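Local coordinates for protein methylocystis parvus OBBP MbnE (Methylocystis parvus OBBP, PDB 5ICQ) that probably binds the copper-chelating peptide methanobactin in the periplasm, as a member of the family 5 extracellular solute-binding proteins, at residues K314-K319 against S590-S595; F53-P58 against R102-P107; S365-S370 against Y499-S504; T361-F366 against L570-E575. One frame throughout, in Å; residues are numbered along the deposited sequence.

Contact 1: residues K314-K319 against S590-S595; sequences KNENPK and SPRYGS
Glu316 and Arg592 face each other in a two-nitrogen, side-on salt bridge. Arg592 NE gives a short bond of 2.6 Å to Glu316 OE2, which it meets from above the carboxylate plane. Arg592 NH2 reaches Glu316 OE1 at 2.7 Å, almost straight at 174° and on the syn lone pair. The two planes are 30° apart, so the pairing is not fully flat. A water joins Glu316 OE1 to Tyr593 OH. Behind the charges, Glu316 N donates to Arg592 O at 2.8 Å and ties the two backbones together.

The amide of Asn315 is the second polar centre. Asn315 ND2 sends one N-H to Gly594 O at 3.2 Å, in the carbonyl plane on a lone pair. The other goes to Pro591 O, also at 3.2 Å, from above that carbonyl plane. Both acceptors lie near the amide plane, which should fix the rotation of the group. With CG between the backbone N and the carbonyl carbon (chi1 66°), the amide is turned to the 590-595 backbone. The amide oxygen, Asn315 OD1, accepts from Asn317 N at 3.0 Å, from above its plane, and closes an Asx turn. Asn317 then turns its OD1 across to Gly594 N at 2.9 Å, while Asn317 ND2 packs on Ser595 CB.

Further out, Asp105 accepts from Arg592 N, and Lys319 shares a backbone bond with Asp368. The contact joins the loop between strands 308-313 and 322-326 to the loop between strands 584-585 and 606-607.

Contact 2: residues F53-P58 against R102-P107; sequences FPYADP and RSQDEP
Two type I beta turns meet here, Phe53 to Ala56 and Ser103 to Glu106, and Tyr55 bridges them. Tyr55 OH accepts from Gln104 N at 2.9 Å in a nearly straight bond of 175°. With CG between the backbone N and the carbonyl carbon (chi1 57°), the ring is directed at the second turn. Gln104 CB packs against the same hydroxyl. The carbon edge of the ring meets Ser103 OG, 3.7 Å from Tyr55 CE1. That oxygen also accepts from Asp105 N at 3.2 Å, which makes an ST turn inside the second beta turn.

The second turn leads off strand 100-103, which pairs with strand 109-120 in an antiparallel sheet. The first turn belongs to the loop between strands 38-39 and 65-71. It packs on the second turn through Phe53, Pro54 and Tyr55.

Phe53 takes the apolar share. Ser103 CB stands over one face of its ring, 3.9 Å from the centroid and 14° off the normal, a CH-pi contact. Pro54 CG touches Asp105 OD2 at 3.2 Å. That carboxylate oxygen has its charged partner in Arg589.

Contact 3: residues S365-S370 against Y499-S504; sequences SFFDES and YVASAS
Phe366 O is met by a water and by a methyl group. Water 3 donates to it at 2.8 Å and also donates to Tyr499 O at 2.9 Å, so one water links the two backbones. Ala501 CB presses on the same Phe366 O at 3.3 Å. No direct hydrogen bond crosses between the segments.

The remaining contacts are apolar or nearly so. Phe367 CD1 lies 4.1 Å from Ala501 CB. The edge of its ring also meets Ser502 O, 3.7 Å from Phe367 CD1. CG of Phe367 is anti to its carbonyl carbon (chi1 -57°), which swings the ring back toward the other loop. Tyr499 CB comes to the edge of the Phe366 ring, 4.4 Å from Phe366 CD2.

Ser365 OG accepts from Phe367 N at 2.9 Å and closes an ST turn in the 365-370 loop; Asp558 also bonds to Ser365 OG. A second ST turn, Ser502 OG with Ser504 N, shapes the facing loop. Trp513 stacks on the Tyr499 ring and meets the Phe366 ring nearly at right angles. Helix 547-563 packs on both phenylalanines.

This is buried loop-to-loop packing. It joins the loop after strand 361-362 to the loop after strand 494-498, beside the mixed sheet of a family 5 solute-binding protein.

Contact 4: residues T361-F366 against L570-E575; sequences TRTKSF and LFHASE
Backbone bonds carry the pairing of Thr361 with His572. Thr361 N donates to His572 O at 2.8 Å, and His572 N returns a bond to Thr361 O at 2.9 Å. Thr363 N donates to Leu570 O, also at 2.9 Å. Arg362 NE approaches this Leu570 O in its guanidinium plane, but the bond is weak; Arg362 NH2 goes to Pro569 O.

The backbone bonds between Thr361 and His572 make a short antiparallel pairing in the mixed sheet. Thr361 and His572 are a hydrogen-bonded pair, and Arg362 and Phe571 are a non-hydrogen-bonded one. Strand 361-362 lies against strand 567-572, which also pairs with strand 322-326.

Side-chain polar bonds centre on the imidazole. Thr363 OG1 and His572 ND1 are 2.8 Å apart, at the ring edge, and either may be the donor. The other ring nitrogen, His572 NE2, bonds to Glu369 OE1, so both are held. Glu369 OE1 also bonds to Ser574 OG. A water lies 2.7 Å from Thr363 OG1.

Thr361 CG2 makes the van der Waals contacts. Placed between its backbone N and carbonyl carbon, it sits over one face of the His572 ring, 3.6 Å from the centroid, in a CH-pi contact. The same methyl touches Ser574 OG at 3.1 Å.

Overall arrangement
Contact 2 closes first along the chain; contacts 3 and 4 both fall within the span that contact 1 closes. Contact 1 lies in the middle: its centre is about 12 Å from that of contact 2, 11 Å from contact 3 and 14 Å from contact 4. Contacts 2 and 4 are about 26 Å apart between centres and do not touch. Contacts 3 and 4 share Ser365 and Phe366 and also meet through Glu369, which Lys314 of contact 1 reaches. Contact 2 belongs to the antiparallel sheet of strand 100-103, contact 4 to the mixed sheet of strand 567-572. Through contact 1, the 590-595 loop connects these two regions, consistent with a multi-part solute-binding fold.

Contact 1: residues K314-K319 against S590-S595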
loop_
_atom_site.group_PDB
_atom_site.type_symbol
_atom_site.label_atom_id
_atom_site.label_comp_id
_atom_site.label_asym_id
_atom_site.label_seq_id
_atom_site.Cartn_x
_atom_site.Cartn_y
_atom_site.Cartn_z
ATOM N N LYS A 314 14.666 -7.567 -1.582
ATOM C CA LYS A 314 14.422 -6.138 -1.697
ATOM C C LYS A 314 14.085 -5.810 -3.139
ATOM O O LYS A 314 14.674 -6.381 -4.063
ATOM C CB LYS A 314 15.652 -5.326 -1.265
ATOM C CG LYS A 314 15.357 -3.855 -0.981
ATOM C CD LYS A 314 16.642 -3.072 -0.763
ATOM C CE LYS A 314 16.387 -1.734 -0.068
ATOM N NZ LYS A 314 14.934 -1.404 0.083
ATOM N N ASN A 315 13.154 -4.886 -3.348
ATOM C CA ASN A 315 12.983 -4.324 -4.683
ATOM C C ASN A 315 12.963 -2.801 -4.548
ATOM O O ASN A 315 13.467 -2.215 -3.579
ATOM C CB ASN A 315 11.759 -4.927 -5.407
ATOM C CG ASN A 315 10.435 -4.579 -4.752
ATOM O OD1 ASN A 315 10.377 -3.783 -3.813
ATOM N ND2 ASN A 315 9.349 -5.175 -5.263
ATOM N N GLU A 316 12.406 -2.128 -5.547
ATOM C CA GLU A 316 12.433 -0.675 -5.596
ATOM C C GLU A 316 11.141 -0.046 -5.098
ATOM O O GLU A 316 10.952 1.161 -5.264
ATOM C CB GLU A 316 12.747 -0.213 -7.015
ATOM C CG GLU A 316 14.116 -0.702 -7.477
ATOM C CD GLU A 316 14.346 -0.502 -8.956
ATOM O OE1 GLU A 316 14.357 0.663 -9.406
ATOM O OE2 GLU A 316 14.517 -1.512 -9.670
ATOM N N ASN A 317 10.264 -0.825 -4.486
ATOM C CA ASN A 317 9.050 -0.258 -3.913
ATOM C C ASN A 317 9.406 0.654 -2.742
ATOM O O ASN A 317 10.209 0.268 -1.891
ATOM C CB ASN A 317 8.117 -1.364 -3.440
ATOM C CG ASN A 317 6.672 -0.934 -3.443
ATOM O OD1 ASN A 317 6.089 -0.718 -4.503
ATOM N ND2 ASN A 317 6.084 -0.798 -2.257
ATOM N N PRO A 318 8.829 1.851 -2.654
ATOM C CA PRO A 318 9.157 2.743 -1.533
ATOM C C PRO A 318 8.662 2.202 -0.201
ATOM O O PRO A 318 7.694 1.440 -0.127
ATOM C CB PRO A 318 8.445 4.054 -1.891
ATOM C CG PRO A 318 7.377 3.658 -2.860
ATOM C CD PRO A 318 7.945 2.498 -3.638
ATOM N N LYS A 319 9.336 2.636 0.862
ATOM C CA LYS A 319 9.096 2.182 2.223
ATOM C C LYS A 319 8.520 3.327 3.047
ATOM O O LYS A 319 8.584 4.498 2.651
ATOM C CB LYS A 319 10.389 1.683 2.873
ATOM C CG LYS A 319 11.094 0.564 2.101
ATOM C CD LYS A 319 10.321 -0.740 2.234
ATOM C CE LYS A 319 10.990 -1.858 1.456
ATOM N NZ LYS A 319 11.161 -1.492 0.018
ATOM N N SER A 590 12.905 -11.011 -9.968
ATOM C CA SER A 590 11.718 -10.640 -9.216
ATOM C C SER A 590 11.223 -9.261 -9.646
ATOM O O SER A 590 11.987 -8.462 -10.200
ATOM C CB SER A 590 12.034 -10.664 -7.722
ATOM O OG SER A 590 12.408 -11.980 -7.334
ATOM N N PRO A 591 9.944 -8.950 -9.425
ATOM C CA PRO A 591 9.413 -7.663 -9.900
ATOM C C PRO A 591 10.043 -6.487 -9.171
ATOM O O PRO A 591 10.297 -6.550 -7.966
ATOM C CB PRO A 591 7.911 -7.763 -9.597
ATOM C CG PRO A 591 7.801 -8.768 -8.536
ATOM C CD PRO A 591 8.896 -9.769 -8.794
ATOM N N ARG A 592 10.280 -5.399 -9.918
ATOM C CA ARG A 592 10.926 -4.217 -9.345
ATOM C C ARG A 592 10.034 -3.478 -8.352
ATOM O O ARG A 592 10.549 -2.728 -7.506
ATOM C CB ARG A 592 11.337 -3.236 -10.450
ATOM C CG ARG A 592 12.391 -3.744 -11.416
ATOM C CD ARG A 592 12.705 -2.714 -12.500
ATOM N NE ARG A 592 13.272 -1.478 -11.952
ATOM C CZ ARG A 592 13.573 -0.396 -12.675
ATOM N NH1 ARG A 592 13.358 -0.384 -13.984
ATOM N NH2 ARG A 592 14.091 0.677 -12.089
ATOM N N TYR A 593 8.717 -3.634 -8.449
ATOM C CA TYR A 593 7.800 -2.867 -7.619
ATOM C C TYR A 593 6.810 -3.798 -6.934
ATOM O O TYR A 593 6.784 -5.010 -7.173
ATOM C CB TYR A 593 7.068 -1.786 -8.439
ATOM C CG TYR A 593 8.024 -0.770 -8.985
ATOM C CD1 TYR A 593 8.506 0.264 -8.185
ATOM C CD2 TYR A 593 8.497 -0.870 -10.288
ATOM C CE1 TYR A 593 9.412 1.185 -8.684
ATOM C CE2 TYR A 593 9.396 0.040 -10.791
ATOM C CZ TYR A 593 9.853 1.063 -9.991
ATOM O OH TYR A 593 10.747 1.958 -10.528
ATOM N N GLY A 594 6.010 -3.208 -6.048
ATOM C CA GLY A 594 5.020 -3.957 -5.306
ATOM C C GLY A 594 5.467 -4.376 -3.922
ATOM O O GLY A 594 6.636 -4.701 -3.699
ATOM N N SER A 595 4.531 -4.373 -2.983
ATOM C CA SER A 595 4.768 -4.923 -1.657
ATOM C C SER A 595 3.456 -5.531 -1.168
ATOM O O SER A 595 2.423 -4.880 -1.243
ATOM C CB SER A 595 5.269 -3.851 -0.684
ATOM O OG SER A 595 5.601 -4.422 0.577
HETATM O O HOH W 1 8.431 -4.300 -1.604
HETATM O O HOH W 2 13.067 2.888 -9.121
#

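Contact 2: residues F53-P58 against R102-P107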
loop_
_atom_site.group_PDB
_atom_site.type_symbol
_atom_site.label_atom_id
_atom_site.label_comp_id
_atom_site.label_asym_id
_atom_site.label_seq_id
_atom_site.Cartn_x
_atom_site.Cartn_y
_atom_site.Cartn_z
ATOM N N PHE A 53 5.875 -11.003 -19.236
ATOM C CA PHE A 53 6.379 -10.041 -18.261
ATOM C C PHE A 53 7.774 -10.472 -17.805
ATOM O O PHE A 53 8.025 -11.665 -17.634
ATOM C CB PHE A 53 5.450 -9.950 -17.048
ATOM C CG PHE A 53 4.180 -9.154 -17.290
ATOM C CD1 PHE A 53 3.967 -8.479 -18.487
ATOM C CD2 PHE A 53 3.222 -9.058 -16.290
ATOM C CE1 PHE A 53 2.804 -7.736 -18.697
ATOM C CE2 PHE A 53 2.049 -8.317 -16.490
ATOM C CZ PHE A 53 1.845 -7.651 -17.678
ATOM N N PRO A 54 8.695 -9.531 -17.580
ATOM C CA PRO A 54 10.096 -9.927 -17.338
ATOM C C PRO A 54 10.324 -10.673 -16.029
ATOM O O PRO A 54 11.361 -11.339 -15.900
ATOM C CB PRO A 54 10.857 -8.592 -17.367
ATOM C CG PRO A 54 9.825 -7.552 -17.120
ATOM C CD PRO A 54 8.547 -8.075 -17.717
ATOM N N TYR A 55 9.402 -10.607 -15.064
ATOM C CA TYR A 55 9.524 -11.375 -13.830
ATOM C C TYR A 55 8.740 -12.685 -13.870
ATOM O O TYR A 55 8.548 -13.319 -12.826
ATOM C CB TYR A 55 9.078 -10.540 -12.621
ATOM C CG TYR A 55 7.659 -10.005 -12.700
ATOM C CD1 TYR A 55 7.368 -8.879 -13.461
ATOM C CD2 TYR A 55 6.618 -10.614 -12.002
ATOM C CE1 TYR A 55 6.076 -8.377 -13.539
ATOM C CE2 TYR A 55 5.323 -10.111 -12.072
ATOM C CZ TYR A 55 5.067 -8.997 -12.847
ATOM O OH TYR A 55 3.797 -8.486 -12.937
ATOM N N ALA A 56 8.240 -13.078 -15.030
ATOM C CA ALA A 56 7.687 -14.407 -15.213
ATOM C C ALA A 56 8.712 -15.252 -15.953
ATOM O O ALA A 56 9.506 -14.732 -16.739
ATOM C CB ALA A 56 6.371 -14.366 -15.999
ATOM N N ASP A 57 8.701 -16.555 -15.688
ATOM C CA ASP A 57 9.574 -17.469 -16.422
ATOM C C ASP A 57 8.720 -18.378 -17.293
ATOM O O ASP A 57 8.030 -19.263 -16.766
ATOM C CB ASP A 57 10.438 -18.295 -15.464
ATOM C CG ASP A 57 11.531 -19.076 -16.189
ATOM O OD1 ASP A 57 11.358 -19.399 -17.386
ATOM O OD2 ASP A 57 12.561 -19.367 -15.552
ATOM N N PRO A 58 8.741 -18.217 -18.617
ATOM C CA PRO A 58 7.925 -19.094 -19.471
ATOM C C PRO A 58 8.312 -20.560 -19.382
ATOM O O PRO A 58 7.504 -21.413 -19.753
ATOM C CB PRO A 58 8.150 -18.531 -20.881
ATOM C CG PRO A 58 9.374 -17.686 -20.787
ATOM C CD PRO A 58 9.446 -17.178 -19.383
ATOM N N ARG A 102 -1.747 -5.614 -14.700
ATOM C CA ARG A 102 -0.714 -4.692 -14.240
ATOM C C ARG A 102 0.634 -5.411 -14.191
ATOM O O ARG A 102 0.744 -6.491 -13.606
ATOM C CB ARG A 102 -1.079 -4.149 -12.860
ATOM C CG ARG A 102 -0.083 -3.144 -12.326
ATOM C CD ARG A 102 -0.655 -2.450 -11.087
ATOM N NE ARG A 102 0.193 -1.349 -10.633
ATOM C CZ ARG A 102 -0.159 -0.487 -9.681
ATOM N NH1 ARG A 102 -1.348 -0.596 -9.099
ATOM N NH2 ARG A 102 0.662 0.492 -9.321
ATOM N N SER A 103 1.648 -4.839 -14.834
ATOM C CA SER A 103 3.000 -5.355 -14.674
ATOM C C SER A 103 3.593 -4.792 -13.395
ATOM O O SER A 103 3.691 -3.569 -13.237
ATOM C CB SER A 103 3.905 -4.990 -15.847
ATOM O OG SER A 103 5.227 -5.405 -15.528
ATOM N N GLN A 104 4.000 -5.678 -12.487
ATOM C CA GLN A 104 4.632 -5.211 -11.260
ATOM C C GLN A 104 6.094 -4.849 -11.453
ATOM O O GLN A 104 6.785 -4.550 -10.471
ATOM C CB GLN A 104 4.477 -6.255 -10.154
ATOM C CG GLN A 104 3.147 -6.146 -9.419
ATOM C CD GLN A 104 2.794 -4.706 -9.023
ATOM O OE1 GLN A 104 3.654 -3.932 -8.584
ATOM N NE2 GLN A 104 1.520 -4.346 -9.175
ATOM N N ASP A 105 6.580 -4.859 -12.686
ATOM C CA ASP A 105 7.933 -4.399 -12.970
ATOM C C ASP A 105 8.013 -2.902 -13.255
ATOM O O ASP A 105 9.115 -2.388 -13.486
ATOM C CB ASP A 105 8.511 -5.171 -14.153
ATOM C CG ASP A 105 9.970 -5.507 -13.957
ATOM O OD1 ASP A 105 10.356 -5.856 -12.816
ATOM O OD2 ASP A 105 10.725 -5.414 -14.937
ATOM N N GLU A 106 6.888 -2.200 -13.261
ATOM C CA GLU A 106 6.825 -0.762 -13.478
ATOM C C GLU A 106 5.999 -0.143 -12.361
ATOM O O GLU A 106 5.228 -0.844 -11.697
ATOM C CB GLU A 106 6.209 -0.441 -14.845
ATOM C CG GLU A 106 7.046 -0.959 -16.027
ATOM C CD GLU A 106 6.352 -0.782 -17.375
ATOM O OE1 GLU A 106 6.124 0.367 -17.802
ATOM O OE2 GLU A 106 6.028 -1.804 -18.009
ATOM N N PRO A 107 6.157 1.162 -12.101
ATOM C CA PRO A 107 5.356 1.780 -11.022
ATOM C C PRO A 107 3.857 1.607 -11.211
ATOM O O PRO A 107 3.157 1.174 -10.284
ATOM C CB PRO A 107 5.772 3.262 -11.079
ATOM C CG PRO A 107 7.103 3.278 -11.740
ATOM C CD PRO A 107 7.140 2.099 -12.680
#

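Contact 3: residues S365-S370 against Y499-S504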
loop_
_atom_site.group_PDB
_atom_site.type_symbol
_atom_site.label_atom_id
_atom_site.label_comp_id
_atom_site.label_asym_id
_atom_site.label_seq_id
_atom_site.Cartn_x
_atom_site.Cartn_y
_atom_site.Cartn_z
ATOM N N SER A 365 11.512 9.380 5.081
ATOM C CA SER A 365 10.811 10.010 3.974
ATOM C C SER A 365 9.439 9.368 3.880
ATOM O O SER A 365 9.246 8.234 4.329
ATOM C CB SER A 365 11.603 9.833 2.663
ATOM O OG SER A 365 10.796 10.049 1.520
ATOM N N PHE A 366 8.482 10.108 3.319
ATOM C CA PHE A 366 7.190 9.496 3.028
ATOM C C PHE A 366 7.254 8.533 1.853
ATOM O O PHE A 366 6.300 7.780 1.646
ATOM C CB PHE A 366 6.129 10.575 2.775
ATOM C CG PHE A 366 5.668 11.239 4.033
ATOM C CD1 PHE A 366 6.345 12.333 4.545
ATOM C CD2 PHE A 366 4.598 10.707 4.749
ATOM C CE1 PHE A 366 5.940 12.918 5.755
ATOM C CE2 PHE A 366 4.184 11.288 5.933
ATOM C CZ PHE A 366 4.853 12.396 6.433
ATOM N N PHE A 367 8.350 8.530 1.096
ATOM C CA PHE A 367 8.560 7.587 -0.004
ATOM C C PHE A 367 9.989 7.060 0.099
ATOM O O PHE A 367 10.802 7.203 -0.811
ATOM C CB PHE A 367 8.281 8.254 -1.354
ATOM C CG PHE A 367 6.906 8.825 -1.447
ATOM C CD1 PHE A 367 5.842 8.041 -1.873
ATOM C CD2 PHE A 367 6.659 10.132 -1.050
ATOM C CE1 PHE A 367 4.566 8.559 -1.924
ATOM C CE2 PHE A 367 5.383 10.657 -1.102
ATOM C CZ PHE A 367 4.336 9.868 -1.535
ATOM N N ASP A 368 10.293 6.429 1.233
ATOM C CA ASP A 368 11.679 6.170 1.599
ATOM C C ASP A 368 12.283 5.059 0.740
ATOM O O ASP A 368 11.579 4.190 0.217
ATOM C CB ASP A 368 11.767 5.800 3.087
ATOM C CG ASP A 368 13.116 6.121 3.690
ATOM O OD1 ASP A 368 13.934 6.759 3.008
ATOM O OD2 ASP A 368 13.354 5.748 4.857
ATOM N N GLU A 369 13.611 5.104 0.604
ATOM C CA GLU A 369 14.386 4.084 -0.108
ATOM C C GLU A 369 13.882 3.894 -1.537
ATOM O O GLU A 369 13.649 2.773 -1.997
ATOM C CB GLU A 369 14.368 2.760 0.660
ATOM C CG GLU A 369 14.905 2.866 2.071
ATOM C CD GLU A 369 15.340 1.515 2.605
ATOM O OE1 GLU A 369 14.966 1.168 3.741
ATOM O OE2 GLU A 369 16.053 0.792 1.872
ATOM N N SER A 370 13.701 5.002 -2.247
ATOM C CA SER A 370 13.184 4.902 -3.604
ATOM C C SER A 370 13.535 6.170 -4.356
ATOM O O SER A 370 14.009 7.155 -3.778
ATOM C CB SER A 370 11.669 4.653 -3.617
ATOM O OG SER A 370 10.928 5.859 -3.666
ATOM N N TYR A 499 0.844 5.907 6.870
ATOM C CA TYR A 499 0.727 6.559 5.554
ATOM C C TYR A 499 1.538 5.700 4.581
ATOM O O TYR A 499 2.682 6.028 4.279
ATOM C CB TYR A 499 1.247 8.002 5.594
ATOM C CG TYR A 499 0.511 8.863 6.593
ATOM C CD1 TYR A 499 0.895 8.896 7.930
ATOM C CD2 TYR A 499 -0.593 9.608 6.205
ATOM C CE1 TYR A 499 0.205 9.670 8.856
ATOM C CE2 TYR A 499 -1.283 10.399 7.123
ATOM C CZ TYR A 499 -0.872 10.427 8.443
ATOM O OH TYR A 499 -1.556 11.193 9.367
ATOM N N VAL A 500 0.956 4.586 4.127
ATOM C CA VAL A 500 1.727 3.599 3.366
ATOM C C VAL A 500 2.189 4.198 2.044
ATOM O O VAL A 500 1.377 4.708 1.265
ATOM C CB VAL A 500 0.889 2.332 3.125
ATOM C CG1 VAL A 500 1.599 1.410 2.119
ATOM C CG2 VAL A 500 0.623 1.588 4.432
ATOM N N ALA A 501 3.498 4.129 1.783
ATOM C CA ALA A 501 4.050 4.649 0.535
ATOM C C ALA A 501 3.682 3.753 -0.640
ATOM O O ALA A 501 3.602 2.531 -0.520
ATOM C CB ALA A 501 5.577 4.758 0.601
ATOM N N SER A 502 3.485 4.373 -1.792
ATOM C CA SER A 502 3.233 3.645 -3.021
ATOM C C SER A 502 4.218 4.137 -4.070
ATOM O O SER A 502 4.732 5.252 -3.976
ATOM C CB SER A 502 1.777 3.836 -3.474
ATOM O OG SER A 502 1.682 4.220 -4.826
ATOM N N ALA A 503 4.510 3.280 -5.052
ATOM C CA ALA A 503 5.389 3.680 -6.142
ATOM C C ALA A 503 4.728 4.659 -7.102
ATOM O O ALA A 503 5.422 5.228 -7.947
ATOM C CB ALA A 503 5.866 2.446 -6.920
ATOM N N SER A 504 3.414 4.858 -7.016
ATOM C CA SER A 504 2.714 5.796 -7.895
ATOM C C SER A 504 1.658 6.526 -7.084
ATOM O O SER A 504 0.458 6.298 -7.253
ATOM C CB SER A 504 2.089 5.066 -9.091
ATOM O OG SER A 504 1.692 5.994 -10.100
HETATM O O HOH W 3 3.534 7.898 2.257
#

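Contact 4: residues T361-F366 against L570-E575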
loop_
_atom_site.group_PDB
_atom_site.type_symbol
_atom_site.label_atom_id
_atom_site.label_comp_id
_atom_site.label_asym_id
_atom_site.label_seq_id
_atom_site.Cartn_x
_atom_site.Cartn_y
_atom_site.Cartn_z
ATOM N N THR A 361 15.140 -0.180 10.246
ATOM C CA THR A 361 15.857 1.019 9.842
ATOM C C THR A 361 14.924 2.218 9.969
ATOM O O THR A 361 13.713 2.099 9.759
ATOM C CB THR A 361 16.407 0.877 8.395
ATOM O OG1 THR A 361 17.177 2.037 8.052
ATOM C CG2 THR A 361 15.290 0.742 7.417
ATOM N N ARG A 362 15.480 3.370 10.343
ATOM C CA ARG A 362 14.644 4.555 10.533
ATOM C C ARG A 362 13.980 4.952 9.221
ATOM O O ARG A 362 14.612 4.934 8.163
ATOM C CB ARG A 362 15.480 5.725 11.059
ATOM C CG ARG A 362 14.632 6.910 11.582
ATOM C CD ARG A 362 14.031 6.583 12.978
ATOM N NE ARG A 362 13.011 7.554 13.389
ATOM C CZ ARG A 362 13.265 8.677 14.067
ATOM N NH1 ARG A 362 14.507 8.976 14.435
ATOM N NH2 ARG A 362 12.272 9.502 14.375
ATOM N N THR A 363 12.693 5.305 9.291
ATOM C CA THR A 363 12.006 5.891 8.145
ATOM C C THR A 363 12.345 7.377 8.026
ATOM O O THR A 363 12.161 8.148 8.979
ATOM C CB THR A 363 10.498 5.686 8.276
ATOM O OG1 THR A 363 10.230 4.277 8.326
ATOM C CG2 THR A 363 9.768 6.295 7.068
ATOM N N LYS A 364 12.850 7.782 6.857
ATOM C CA LYS A 364 13.355 9.140 6.673
ATOM C C LYS A 364 12.549 9.956 5.679
ATOM O O LYS A 364 12.874 11.126 5.458
ATOM C CB LYS A 364 14.828 9.100 6.223
ATOM C CG LYS A 364 15.716 8.300 7.157
ATOM C CD LYS A 364 17.195 8.645 7.000
ATOM C CE LYS A 364 17.801 8.017 5.767
ATOM N NZ LYS A 364 19.296 8.066 5.823
ATOM N N SER A 365 11.512 9.380 5.081
ATOM C CA SER A 365 10.811 10.010 3.974
ATOM C C SER A 365 9.439 9.368 3.880
ATOM O O SER A 365 9.246 8.234 4.329
ATOM C CB SER A 365 11.603 9.833 2.663
ATOM O OG SER A 365 10.796 10.049 1.520
ATOM N N PHE A 366 8.482 10.108 3.319
ATOM C CA PHE A 366 7.190 9.496 3.028
ATOM C C PHE A 366 7.254 8.533 1.853
ATOM O O PHE A 366 6.300 7.780 1.646
ATOM C CB PHE A 366 6.129 10.575 2.775
ATOM C CG PHE A 366 5.668 11.239 4.033
ATOM C CD1 PHE A 366 6.345 12.333 4.545
ATOM C CD2 PHE A 366 4.598 10.707 4.749
ATOM C CE1 PHE A 366 5.940 12.918 5.755
ATOM C CE2 PHE A 366 4.184 11.288 5.933
ATOM C CZ PHE A 366 4.853 12.396 6.433
ATOM N N LEU A 570 8.675 6.736 12.281
ATOM C CA LEU A 570 9.145 5.564 13.004
ATOM C C LEU A 570 10.123 4.783 12.123
ATOM O O LEU A 570 11.195 5.304 11.797
ATOM C CB LEU A 570 7.957 4.719 13.478
ATOM C CG LEU A 570 7.260 5.377 14.684
ATOM C CD1 LEU A 570 5.935 4.697 15.012
ATOM C CD2 LEU A 570 8.171 5.373 15.919
ATOM N N PHE A 571 9.796 3.556 11.726
ATOM C CA PHE A 571 10.835 2.688 11.167
ATOM C C PHE A 571 10.208 1.583 10.324
ATOM O O PHE A 571 9.001 1.335 10.389
ATOM C CB PHE A 571 11.691 2.100 12.290
ATOM C CG PHE A 571 10.879 1.592 13.450
ATOM C CD1 PHE A 571 10.383 0.304 13.454
ATOM C CD2 PHE A 571 10.603 2.418 14.532
ATOM C CE1 PHE A 571 9.624 -0.163 14.523
ATOM C CE2 PHE A 571 9.850 1.958 15.600
ATOM C CZ PHE A 571 9.361 0.672 15.595
ATOM N N HIS A 572 11.054 0.907 9.538
ATOM C CA HIS A 572 10.586 -0.114 8.613
ATOM C C HIS A 572 11.690 -1.143 8.417
ATOM O O HIS A 572 12.839 -0.928 8.798
ATOM C CB HIS A 572 10.167 0.504 7.270
ATOM C CG HIS A 572 11.298 1.160 6.538
ATOM N ND1 HIS A 572 11.611 2.496 6.687
ATOM C CD2 HIS A 572 12.197 0.658 5.656
ATOM C CE1 HIS A 572 12.656 2.788 5.932
ATOM N NE2 HIS A 572 13.034 1.691 5.296
ATOM N N ALA A 573 11.320 -2.287 7.831
ATOM C CA ALA A 573 12.291 -3.281 7.397
ATOM C C ALA A 573 12.710 -2.959 5.964
ATOM O O ALA A 573 11.855 -2.749 5.096
ATOM C CB ALA A 573 11.694 -4.689 7.480
ATOM N N SER A 574 14.021 -2.891 5.723
ATOM C CA SER A 574 14.485 -2.560 4.379
ATOM C C SER A 574 14.213 -3.690 3.409
ATOM O O SER A 574 14.104 -3.451 2.204
ATOM C CB SER A 574 15.981 -2.229 4.385
ATOM O OG SER A 574 16.217 -0.971 4.986
ATOM N N GLU A 575 14.113 -4.919 3.908
ATOM C CA GLU A 575 13.873 -6.084 3.074
ATOM C C GLU A 575 12.638 -6.835 3.543
ATOM O O GLU A 575 12.193 -6.703 4.689
ATOM C CB GLU A 575 15.079 -7.037 3.091
ATOM C CG GLU A 575 16.290 -6.494 2.371
ATOM C CD GLU A 575 17.328 -5.921 3.319
ATOM O OE1 GLU A 575 17.356 -6.326 4.503
ATOM O OE2 GLU A 575 18.124 -5.070 2.871
HETATM O O HOH W 4 7.690 3.624 8.802
#